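Local coordinates for protein peroxinectin A (Dictyostelium discoideum, PDB 6ERC) that uses hydrogen peroxide to oxidise phenolic donors at a bound haem, as a secreted, glycosylated member of the animal haem peroxidase family, at residues G182-K187 with L227-N232; N232-K237 with E484-T489; I262-Y267 with F471-P476. All coordinates share one frame; numbering follows the deposited sequence.

How the contacts relate
All three contacts lie within one animal haem peroxidase domain and away from its annotated sites. Contact 1 and contact 2 use successive turns of helix 218-241 and share Asn232; their centres are 13 Å apart. Contact 3 uses the next helix, 247-275. It lies within the chain span that contact 2 closes, with its centre 15 Å from that of contact 2. The two touch where Thr487 CG2 packs on Lys264 CD. Contact 1 meets contact 3 through Leu227 CD1 and Ile262 CG1. Contact 3 is remote from the haem, about 14 Å from the Tyr267 side chain, and the Gln263 side chain is about 9 Å from the bound sodium ion.

Contact 1 of 3, residues G182-K187 with L227-N232; sequences GDLPPK and LLRDHN
The backbone oxygen of Asp183 is gripped by two nitrogens of Arg229. The guanidinium meets it side-on, through NE and NH2, each 2.9 Å from Asp183 O. This joins one strand of a two-stranded antiparallel hairpin, 177-179 with 182-184, to helix 218-241 of the animal haem peroxidase fold. The strand runs crosswise to the helix; the axes of the two short segments make an angle of 108°.

The two bonds to Asp183 O differ. NE lies in the carbonyl plane, on a lone pair. NH2 stands above that plane. The oxygen itself lies in the guanidinium plane, and neither N-H points quite straight at it. Arg229 gets there with a chain extended from CG to NE (chi2 177°, chi3 -180°). Its other end nitrogen, NH1, bonds Thr497 O and forms a salt bridge with Glu342. The guanidinium is therefore held on more than one side. An alanine in place of Arg229 removes the guanidinium and would probably weaken the tie between hairpin and helix, with Asp183 O, Thr497 O and Glu342 losing this partner.

Gly182 CA lies 3.8 Å from Arg229 NH2. A side chain at this glycine would run into that nitrogen, and the backbone angles of Gly182 also call for glycine. Leu184 lies alongside Arg229, its CD2 4.2 Å from NH2.

The apolar part of the contact is small. Pro185 and Leu228 cross at about a right angle, and CB and CG of the proline ring both touch Leu228 CD1. Leu228 also packs on Leu155 of helix 153-156.

The carboxylate of Asp183 makes no contact with the guanidinium. It reaches the helix through a water, which donates to Asp183 OD2 at 3.0 Å and accepts a weak bond from Asn232 ND2 at 3.3 Å.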
loop_
_atom_site.group_PDB
_atom_site.type_symbol
_atom_site.label_atom_id
_atom_site.label_comp_id
_atom_site.label_asym_id
_atom_site.label_seq_id
_atom_site.Cartn_x
_atom_site.Cartn_y
_atom_site.Cartn_z
ATOM N N GLY A 182 9.747 -11.711 22.798
ATOM C CA GLY A 182 8.364 -11.316 22.630
ATOM C C GLY A 182 7.581 -12.268 21.750
ATOM O O GLY A 182 8.078 -13.285 21.255
ATOM N N ASP A 183 6.313 -11.920 21.559
ATOM C CA ASP A 183 5.405 -12.720 20.748
ATOM C C ASP A 183 5.462 -12.262 19.297
ATOM O O ASP A 183 5.338 -11.067 19.011
ATOM C CB ASP A 183 3.977 -12.614 21.281
ATOM C CG ASP A 183 3.768 -13.417 22.547
ATOM O OD1 ASP A 183 4.759 -13.966 23.076
ATOM O OD2 ASP A 183 2.610 -13.507 23.006
ATOM N N LEU A 184 5.643 -13.217 18.386
ATOM C CA LEU A 184 5.706 -12.930 16.958
ATOM C C LEU A 184 4.556 -13.629 16.243
ATOM O O LEU A 184 3.899 -14.497 16.831
ATOM C CB LEU A 184 7.049 -13.376 16.380
ATOM C CG LEU A 184 8.288 -12.706 16.981
ATOM C CD1 LEU A 184 9.552 -13.308 16.393
ATOM C CD2 LEU A 184 8.257 -11.202 16.753
ATOM N N PRO A 185 4.274 -13.283 14.989
ATOM C CA PRO A 185 3.160 -13.917 14.276
ATOM C C PRO A 185 3.391 -15.408 14.109
ATOM O O PRO A 185 4.504 -15.904 14.334
ATOM C CB PRO A 185 3.146 -13.196 12.919
ATOM C CG PRO A 185 3.843 -11.897 13.164
ATOM C CD PRO A 185 4.885 -12.197 14.199
ATOM N N PRO A 186 2.363 -16.153 13.716
ATOM C CA PRO A 186 2.502 -17.604 13.560
ATOM C C PRO A 186 3.139 -17.961 12.223
ATOM O O PRO A 186 3.351 -17.115 11.354
ATOM C CB PRO A 186 1.056 -18.101 13.638
ATOM C CG PRO A 186 0.251 -16.968 13.093
ATOM C CD PRO A 186 0.996 -15.693 13.418
ATOM N N LYS A 187 3.436 -19.251 12.068
ATOM C CA LYS A 187 4.071 -19.751 10.857
ATOM C C LYS A 187 3.468 -21.095 10.468
ATOM O O LYS A 187 2.911 -21.817 11.300
ATOM C CB LYS A 187 5.588 -19.889 11.038
ATOM C CG LYS A 187 6.318 -18.557 11.180
ATOM C CD LYS A 187 7.760 -18.741 11.643
ATOM C CE LYS A 187 7.827 -19.117 13.123
ATOM N NZ LYS A 187 9.223 -19.146 13.639
ATOM N N LEU A 227 -0.141 -4.987 16.207
ATOM C CA LEU A 227 -1.599 -5.004 16.221
ATOM C C LEU A 227 -2.137 -6.378 16.594
ATOM O O LEU A 227 -3.257 -6.484 17.106
ATOM C CB LEU A 227 -2.149 -4.564 14.865
ATOM C CG LEU A 227 -1.908 -3.102 14.485
ATOM C CD1 LEU A 227 -2.568 -2.787 13.146
ATOM C CD2 LEU A 227 -2.410 -2.149 15.563
ATOM N N LEU A 228 -1.362 -7.433 16.346
ATOM C CA LEU A 228 -1.736 -8.748 16.848
ATOM C C LEU A 228 -1.586 -8.810 18.364
ATOM O O LEU A 228 -2.469 -9.325 19.061
ATOM C CB LEU A 228 -0.885 -9.826 16.180
ATOM C CG LEU A 228 -1.142 -10.118 14.700
ATOM C CD1 LEU A 228 -0.070 -11.051 14.162
ATOM C CD2 LEU A 228 -2.519 -10.716 14.483
ATOM N N ARG A 229 -0.476 -8.287 18.889
ATOM C CA ARG A 229 -0.305 -8.203 20.335
ATOM C C ARG A 229 -1.422 -7.383 20.964
ATOM O O ARG A 229 -2.034 -7.796 21.956
ATOM C CB ARG A 229 1.055 -7.592 20.665
ATOM C CG ARG A 229 2.240 -8.457 20.294
ATOM C CD ARG A 229 3.544 -7.735 20.583
ATOM N NE ARG A 229 4.707 -8.538 20.233
ATOM C CZ ARG A 229 5.964 -8.138 20.383
ATOM N NH1 ARG A 229 6.227 -6.936 20.880
ATOM N NH2 ARG A 229 6.962 -8.939 20.036
ATOM N N ASP A 230 -1.698 -6.207 20.396
ATOM C CA ASP A 230 -2.772 -5.366 20.909
ATOM C C ASP A 230 -4.117 -6.073 20.824
ATOM O O ASP A 230 -4.996 -5.839 21.660
ATOM C CB ASP A 230 -2.809 -4.047 20.136
ATOM C CG ASP A 230 -3.469 -2.927 20.917
ATOM O OD1 ASP A 230 -3.060 -2.689 22.071
ATOM O OD2 ASP A 230 -4.381 -2.269 20.369
ATOM N N HIS A 231 -4.295 -6.941 19.826
ATOM C CA HIS A 231 -5.536 -7.699 19.718
ATOM C C HIS A 231 -5.663 -8.702 20.859
ATOM O O HIS A 231 -6.675 -8.729 21.567
ATOM C CB HIS A 231 -5.601 -8.414 18.368
ATOM C CG HIS A 231 -6.791 -9.309 18.221
ATOM N ND1 HIS A 231 -6.811 -10.604 18.693
ATOM C CD2 HIS A 231 -8.006 -9.092 17.665
ATOM C CE1 HIS A 231 -7.986 -11.148 18.429
ATOM N NE2 HIS A 231 -8.729 -10.252 17.805
ATOM N N ASN A 232 -4.644 -9.542 21.045
ATOM C CA ASN A 232 -4.692 -10.530 22.114
ATOM C C ASN A 232 -4.745 -9.867 23.482
ATOM O O ASN A 232 -5.296 -10.440 24.428
ATOM C CB ASN A 232 -3.488 -11.466 22.018
ATOM C CG ASN A 232 -3.594 -12.431 20.856
ATOM O OD1 ASN A 232 -4.638 -12.533 20.210
ATOM N ND2 ASN A 232 -2.517 -13.157 20.592
HETATM O O HOH W 1 0.298 -11.915 21.907
#

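Contact 2 of 3, residues N232-K237 with E484-T489; sequences NRLARK and ECETTT
Salt bridges from two basic residues hold the Glu486 carboxylate, one at each oxygen. Arg233 comes end-on: NH1 is 2.7 Å and NH2 2.8 Å from Glu486 OE1. The oxygen lies in the guanidinium plane, but both nitrogens approach from the same face of the carboxylate, whose plane is turned 44° from the guanidinium. Lys237 meets Glu486 tip to tip, its NZ 3.0 Å from OE2 and on the anti lone pair. A bend at chi3 (61°) places NE of Arg233, while Lys237 stays extended.

Arg233 and Lys237 are four residues apart, one turn of helix 218-241, so both flank the same carboxylate. The three residues form a salt-bridge network between this helix and the loop joining helices 476-481 and 490-497. Asp230 is a second acidic partner for Arg233 NH2. The loop is also tied to helix 247-275 by the disulfide of Cys485 with Cys257.

One hydrogen bond goes to the loop backbone: Lys237 NZ donates to Glu484 O at 2.7 Å.

Van der Waals contact comes from Leu234, which slides past Glu486 in the opposite direction. Its methyl CD2 lies 3.6 Å from Glu486 CD and also meets the methylene CG.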
loop_
_atom_site.group_PDB
_atom_site.type_symbol
_atom_site.label_atom_id
_atom_site.label_comp_id
_atom_site.label_asym_id
_atom_site.label_seq_id
_atom_site.Cartn_x
_atom_site.Cartn_y
_atom_site.Cartn_z
ATOM N N ASN A 232 -4.644 -9.542 21.045
ATOM C CA ASN A 232 -4.692 -10.530 22.114
ATOM C C ASN A 232 -4.745 -9.867 23.482
ATOM O O ASN A 232 -5.296 -10.440 24.428
ATOM C CB ASN A 232 -3.488 -11.466 22.018
ATOM C CG ASN A 232 -3.594 -12.431 20.856
ATOM O OD1 ASN A 232 -4.638 -12.533 20.210
ATOM N ND2 ASN A 232 -2.517 -13.157 20.592
ATOM N N ARG A 233 -4.182 -8.667 23.609
ATOM C CA ARG A 233 -4.284 -7.934 24.863
ATOM C C ARG A 233 -5.734 -7.568 25.159
ATOM O O ARG A 233 -6.224 -7.767 26.277
ATOM C CB ARG A 233 -3.405 -6.685 24.804
ATOM C CG ARG A 233 -3.209 -5.989 26.138
ATOM C CD ARG A 233 -2.396 -4.719 25.975
ATOM N NE ARG A 233 -3.068 -3.763 25.098
ATOM C CZ ARG A 233 -4.037 -2.940 25.486
ATOM N NH1 ARG A 233 -4.457 -2.946 26.744
ATOM N NH2 ARG A 233 -4.591 -2.109 24.615
ATOM N N LEU A 234 -6.444 -7.041 24.157
ATOM C CA LEU A 234 -7.847 -6.688 24.352
ATOM C C LEU A 234 -8.717 -7.921 24.556
ATOM O O LEU A 234 -9.702 -7.865 25.300
ATOM C CB LEU A 234 -8.357 -5.877 23.161
ATOM C CG LEU A 234 -7.785 -4.470 22.984
ATOM C CD1 LEU A 234 -8.344 -3.839 21.725
ATOM C CD2 LEU A 234 -8.083 -3.588 24.181
ATOM N N ALA A 235 -8.380 -9.037 23.906
ATOM C CA ALA A 235 -9.165 -10.254 24.084
ATOM C C ALA A 235 -9.106 -10.738 25.528
ATOM O O ALA A 235 -10.117 -11.181 26.084
ATOM C CB ALA A 235 -8.669 -11.342 23.133
ATOM N N ARG A 236 -7.928 -10.664 26.151
ATOM C CA ARG A 236 -7.798 -11.067 27.545
ATOM C C ARG A 236 -8.602 -10.159 28.467
ATOM O O ARG A 236 -9.129 -10.618 29.488
ATOM C CB ARG A 236 -6.323 -11.072 27.944
ATOM C CG ARG A 236 -5.517 -12.165 27.261
ATOM C CD ARG A 236 -4.066 -11.758 27.027
ATOM N NE ARG A 236 -3.357 -12.752 26.221
ATOM C CZ ARG A 236 -2.204 -12.535 25.591
ATOM N NH1 ARG A 236 -1.611 -11.349 25.655
ATOM N NH2 ARG A 236 -1.647 -13.510 24.886
ATOM N N LYS A 237 -8.706 -8.873 28.129
ATOM C CA LYS A 237 -9.536 -7.963 28.910
ATOM C C LYS A 237 -11.012 -8.314 28.764
ATOM O O LYS A 237 -11.730 -8.446 29.762
ATOM C CB LYS A 237 -9.276 -6.522 28.471
ATOM C CG LYS A 237 -10.234 -5.489 29.052
ATOM C CD LYS A 237 -9.958 -4.119 28.460
ATOM C CE LYS A 237 -11.138 -3.181 28.611
ATOM N NZ LYS A 237 -10.898 -1.916 27.861
ATOM N N GLU A 484 -15.887 -0.334 24.993
ATOM C CA GLU A 484 -14.862 -0.849 25.893
ATOM C C GLU A 484 -13.504 -1.000 25.215
ATOM O O GLU A 484 -12.608 -1.630 25.784
ATOM C CB GLU A 484 -15.307 -2.189 26.487
ATOM C CG GLU A 484 -16.634 -2.117 27.232
ATOM C CD GLU A 484 -16.878 -3.322 28.122
ATOM O OE1 GLU A 484 -17.004 -3.136 29.353
ATOM O OE2 GLU A 484 -16.942 -4.452 27.592
ATOM N N CYS A 485 -13.325 -0.438 24.023
ATOM C CA CYS A 485 -12.029 -0.478 23.365
ATOM C C CYS A 485 -11.078 0.517 24.029
ATOM O O CYS A 485 -11.451 1.278 24.925
ATOM C CB CYS A 485 -12.170 -0.183 21.873
ATOM S SG CYS A 485 -13.255 -1.301 20.949
ATOM N N GLU A 486 -9.826 0.512 23.577
ATOM C CA GLU A 486 -8.775 1.378 24.100
ATOM C C GLU A 486 -8.035 2.057 22.955
ATOM O O GLU A 486 -6.805 2.070 22.888
ATOM C CB GLU A 486 -7.810 0.579 24.967
ATOM C CG GLU A 486 -8.492 -0.286 26.009
ATOM C CD GLU A 486 -7.504 -1.119 26.795
ATOM O OE1 GLU A 486 -6.290 -1.010 26.523
ATOM O OE2 GLU A 486 -7.943 -1.883 27.682
ATOM N N THR A 487 -8.792 2.640 22.031
ATOM C CA THR A 487 -8.204 3.224 20.835
ATOM C C THR A 487 -7.457 4.503 21.191
ATOM O O THR A 487 -8.045 5.450 21.722
ATOM C CB THR A 487 -9.293 3.504 19.804
ATOM O OG1 THR A 487 -10.025 2.300 19.553
ATOM C CG2 THR A 487 -8.681 3.992 18.508
ATOM N N THR A 488 -6.159 4.531 20.889
ATOM C CA THR A 488 -5.320 5.683 21.187
ATOM C C THR A 488 -4.474 6.046 19.971
ATOM O O THR A 488 -4.747 5.580 18.859
ATOM C CB THR A 488 -4.430 5.384 22.397
ATOM O OG1 THR A 488 -3.666 6.546 22.740
ATOM C CG2 THR A 488 -3.489 4.220 22.105
ATOM N N THR A 489 -3.452 6.876 20.167
ATOM C CA THR A 489 -2.550 7.226 19.080
ATOM C C THR A 489 -1.589 6.077 18.788
ATOM O O THR A 489 -1.354 5.196 19.619
ATOM C CB THR A 489 -1.752 8.488 19.409
ATOM O OG1 THR A 489 -0.972 8.277 20.594
ATOM C CG2 THR A 489 -2.679 9.675 19.612
#

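Contact 3 of 3, residues I262-Y267 with F471-P476; sequences IQKITY and FWYETP
Trp472 lies between Gln263 and Tyr267, and each meets the indole differently. Gln263 lies over one face. Its amide is tilted only 21° from the indole plane, and the two side chains run in opposite directions. OE1 is 3.2 Å from Trp472 CE3, offset toward the rim. Tyr267 instead offers its own face. The edge of the Trp472 six-membered ring points at it in a T-shaped (edge-to-face) pair, with centroids 4.7 Å apart and planes at 68°. Trp472 CH2 leads, 3.3 Å from Tyr267 CE1.

Tyr473 also meets Gln263 OE1, and its CD1 stands over the same face of the indole. OE1 lies at the edge of the tyrosine ring, near its plane, and 3.3 Å from CD1. It also accepts a weak hydrogen bond from Tyr473 N at 3.4 Å. The Tyr473 and Lys264 side chains cross at about a right angle, and Tyr473 OH touches Lys264 CG at 3.5 Å.

Within the loop, Trp472 NE1 donates an almost straight bond to Glu474 OE2 at 3.0 Å. The oxygen lies in the indole plane. Residues Trp472 to Thr475 form a type I beta turn, so these side chains come from one tight bend.

Two polar ends bond beyond the two segments: Gln263 NE2 to Ile150 O, and Tyr267 OH to Phe462 O and Thr465 OG1. The contact thus packs the loop between helices 452-467 and 476-481 against helix 247-275. Helix 452-467 also touches Trp472 and Tyr267 through Arg466, while Trp75 of helix 70-80 packs on Ile262 and Ile265.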
loop_
_atom_site.group_PDB
_atom_site.type_symbol
_atom_site.label_atom_id
_atom_site.label_comp_id
_atom_site.label_asym_id
_atom_site.label_seq_id
_atom_site.Cartn_x
_atom_site.Cartn_y
_atom_site.Cartn_z
ATOM N N ILE A 262 -6.995 0.887 13.543
ATOM C CA ILE A 262 -6.393 1.135 12.235
ATOM C C ILE A 262 -7.009 2.377 11.603
ATOM O O ILE A 262 -6.301 3.266 11.115
ATOM C CB ILE A 262 -6.549 -0.099 11.326
ATOM C CG1 ILE A 262 -5.774 -1.290 11.902
ATOM C CG2 ILE A 262 -6.057 0.210 9.911
ATOM C CD1 ILE A 262 -6.121 -2.622 11.263
ATOM N N GLN A 263 -8.340 2.458 11.609
ATOM C CA GLN A 263 -9.013 3.588 10.980
ATOM C C GLN A 263 -8.610 4.909 11.625
ATOM O O GLN A 263 -8.328 5.887 10.923
ATOM C CB GLN A 263 -10.526 3.391 11.051
ATOM C CG GLN A 263 -11.039 2.276 10.160
ATOM C CD GLN A 263 -12.545 2.137 10.208
ATOM O OE1 GLN A 263 -13.216 2.744 11.045
ATOM N NE2 GLN A 263 -13.088 1.342 9.297
ATOM N N LYS A 264 -8.566 4.957 12.962
ATOM C CA LYS A 264 -8.318 6.225 13.646
ATOM C C LYS A 264 -6.922 6.756 13.348
ATOM O O LYS A 264 -6.744 7.956 13.112
ATOM C CB LYS A 264 -8.512 6.062 15.153
ATOM C CG LYS A 264 -8.589 7.388 15.903
ATOM C CD LYS A 264 -8.584 7.185 17.409
ATOM C CE LYS A 264 -8.737 8.500 18.158
ATOM N NZ LYS A 264 -8.617 8.302 19.634
ATOM N N ILE A 265 -5.915 5.880 13.371
ATOM C CA ILE A 265 -4.555 6.307 13.050
ATOM C C ILE A 265 -4.493 6.856 11.630
ATOM O O ILE A 265 -3.770 7.821 11.352
ATOM C CB ILE A 265 -3.569 5.140 13.252
ATOM C CG1 ILE A 265 -3.405 4.843 14.745
ATOM C CG2 ILE A 265 -2.210 5.457 12.620
ATOM C CD1 ILE A 265 -2.682 3.556 15.042
ATOM N N THR A 266 -5.250 6.256 10.713
ATOM C CA THR A 266 -5.228 6.709 9.328
ATOM C C THR A 266 -5.770 8.130 9.205
ATOM O O THR A 266 -5.137 8.994 8.590
ATOM C CB THR A 266 -6.031 5.745 8.453
ATOM O OG1 THR A 266 -5.444 4.438 8.522
ATOM C CG2 THR A 266 -6.049 6.211 7.001
ATOM N N TYR A 267 -6.937 8.394 9.792
ATOM C CA TYR A 267 -7.635 9.653 9.563
ATOM C C TYR A 267 -7.324 10.728 10.597
ATOM O O TYR A 267 -7.663 11.894 10.366
ATOM C CB TYR A 267 -9.145 9.417 9.529
ATOM C CG TYR A 267 -9.623 8.784 8.242
ATOM C CD1 TYR A 267 -9.262 7.486 7.909
ATOM C CD2 TYR A 267 -10.437 9.483 7.363
ATOM C CE1 TYR A 267 -9.694 6.905 6.735
ATOM C CE2 TYR A 267 -10.876 8.907 6.188
ATOM C CZ TYR A 267 -10.503 7.618 5.880
ATOM O OH TYR A 267 -10.939 7.037 4.712
ATOM N N PHE A 471 -19.831 0.498 8.761
ATOM C CA PHE A 471 -19.248 0.128 10.043
ATOM C C PHE A 471 -18.156 1.097 10.492
ATOM O O PHE A 471 -17.307 0.727 11.311
ATOM C CB PHE A 471 -18.682 -1.292 9.968
ATOM C CG PHE A 471 -19.727 -2.367 9.831
ATOM C CD1 PHE A 471 -20.341 -2.607 8.612
ATOM C CD2 PHE A 471 -20.079 -3.154 10.918
ATOM C CE1 PHE A 471 -21.294 -3.600 8.483
ATOM C CE2 PHE A 471 -21.029 -4.149 10.792
ATOM C CZ PHE A 471 -21.637 -4.372 9.574
ATOM N N TRP A 472 -18.150 2.323 9.970
ATOM C CA TRP A 472 -17.133 3.287 10.365
ATOM C C TRP A 472 -17.241 3.577 11.857
ATOM O O TRP A 472 -18.335 3.763 12.394
ATOM C CB TRP A 472 -17.274 4.579 9.558
ATOM C CG TRP A 472 -16.144 5.528 9.801
ATOM C CD1 TRP A 472 -16.179 6.678 10.536
ATOM C CD2 TRP A 472 -14.802 5.397 9.324
ATOM N NE1 TRP A 472 -14.939 7.274 10.542
ATOM C CE2 TRP A 472 -14.076 6.504 9.805
ATOM C CE3 TRP A 472 -14.143 4.450 8.533
ATOM C CZ2 TRP A 472 -12.728 6.693 9.517
ATOM C CZ3 TRP A 472 -12.806 4.639 8.251
ATOM C CH2 TRP A 472 -12.112 5.749 8.742
ATOM N N TYR A 473 -16.088 3.621 12.532
ATOM C CA TYR A 473 -16.091 3.643 13.991
ATOM C C TYR A 473 -16.777 4.886 14.544
ATOM O O TYR A 473 -17.348 4.839 15.639
ATOM C CB TYR A 473 -14.660 3.539 14.524
ATOM C CG TYR A 473 -13.838 4.807 14.430
ATOM C CD1 TYR A 473 -13.112 5.111 13.284
ATOM C CD2 TYR A 473 -13.763 5.686 15.502
ATOM C CE1 TYR A 473 -12.349 6.266 13.205
ATOM C CE2 TYR A 473 -13.004 6.841 15.431
ATOM C CZ TYR A 473 -12.300 7.128 14.283
ATOM O OH TYR A 473 -11.547 8.278 14.217
ATOM N N GLU A 474 -16.748 5.996 13.813
ATOM C CA GLU A 474 -17.328 7.236 14.315
ATOM C C GLU A 474 -18.850 7.279 14.212
ATOM O O GLU A 474 -19.440 8.302 14.574
ATOM C CB GLU A 474 -16.741 8.440 13.569
ATOM C CG GLU A 474 -15.223 8.571 13.657
ATOM C CD GLU A 474 -14.701 9.818 12.954
ATOM O OE1 GLU A 474 -15.045 10.935 13.399
ATOM O OE2 GLU A 474 -13.959 9.680 11.952
ATOM N N THR A 475 -19.506 6.217 13.728
ATOM C CA THR A 475 -20.960 6.265 13.666
ATOM C C THR A 475 -21.562 5.895 15.023
ATOM O O THR A 475 -20.976 5.110 15.775
ATOM C CB THR A 475 -21.488 5.325 12.580
ATOM O OG1 THR A 475 -22.864 5.621 12.313
ATOM C CG2 THR A 475 -21.381 3.873 12.992
ATOM N N PRO A 476 -22.729 6.454 15.371
ATOM C CA PRO A 476 -23.285 6.184 16.711
ATOM C C PRO A 476 -23.373 4.706 17.056
ATOM O O PRO A 476 -22.937 4.296 18.141
ATOM C CB PRO A 476 -24.671 6.841 16.642
ATOM C CG PRO A 476 -24.517 7.932 15.644
ATOM C CD PRO A 476 -23.564 7.407 14.614
#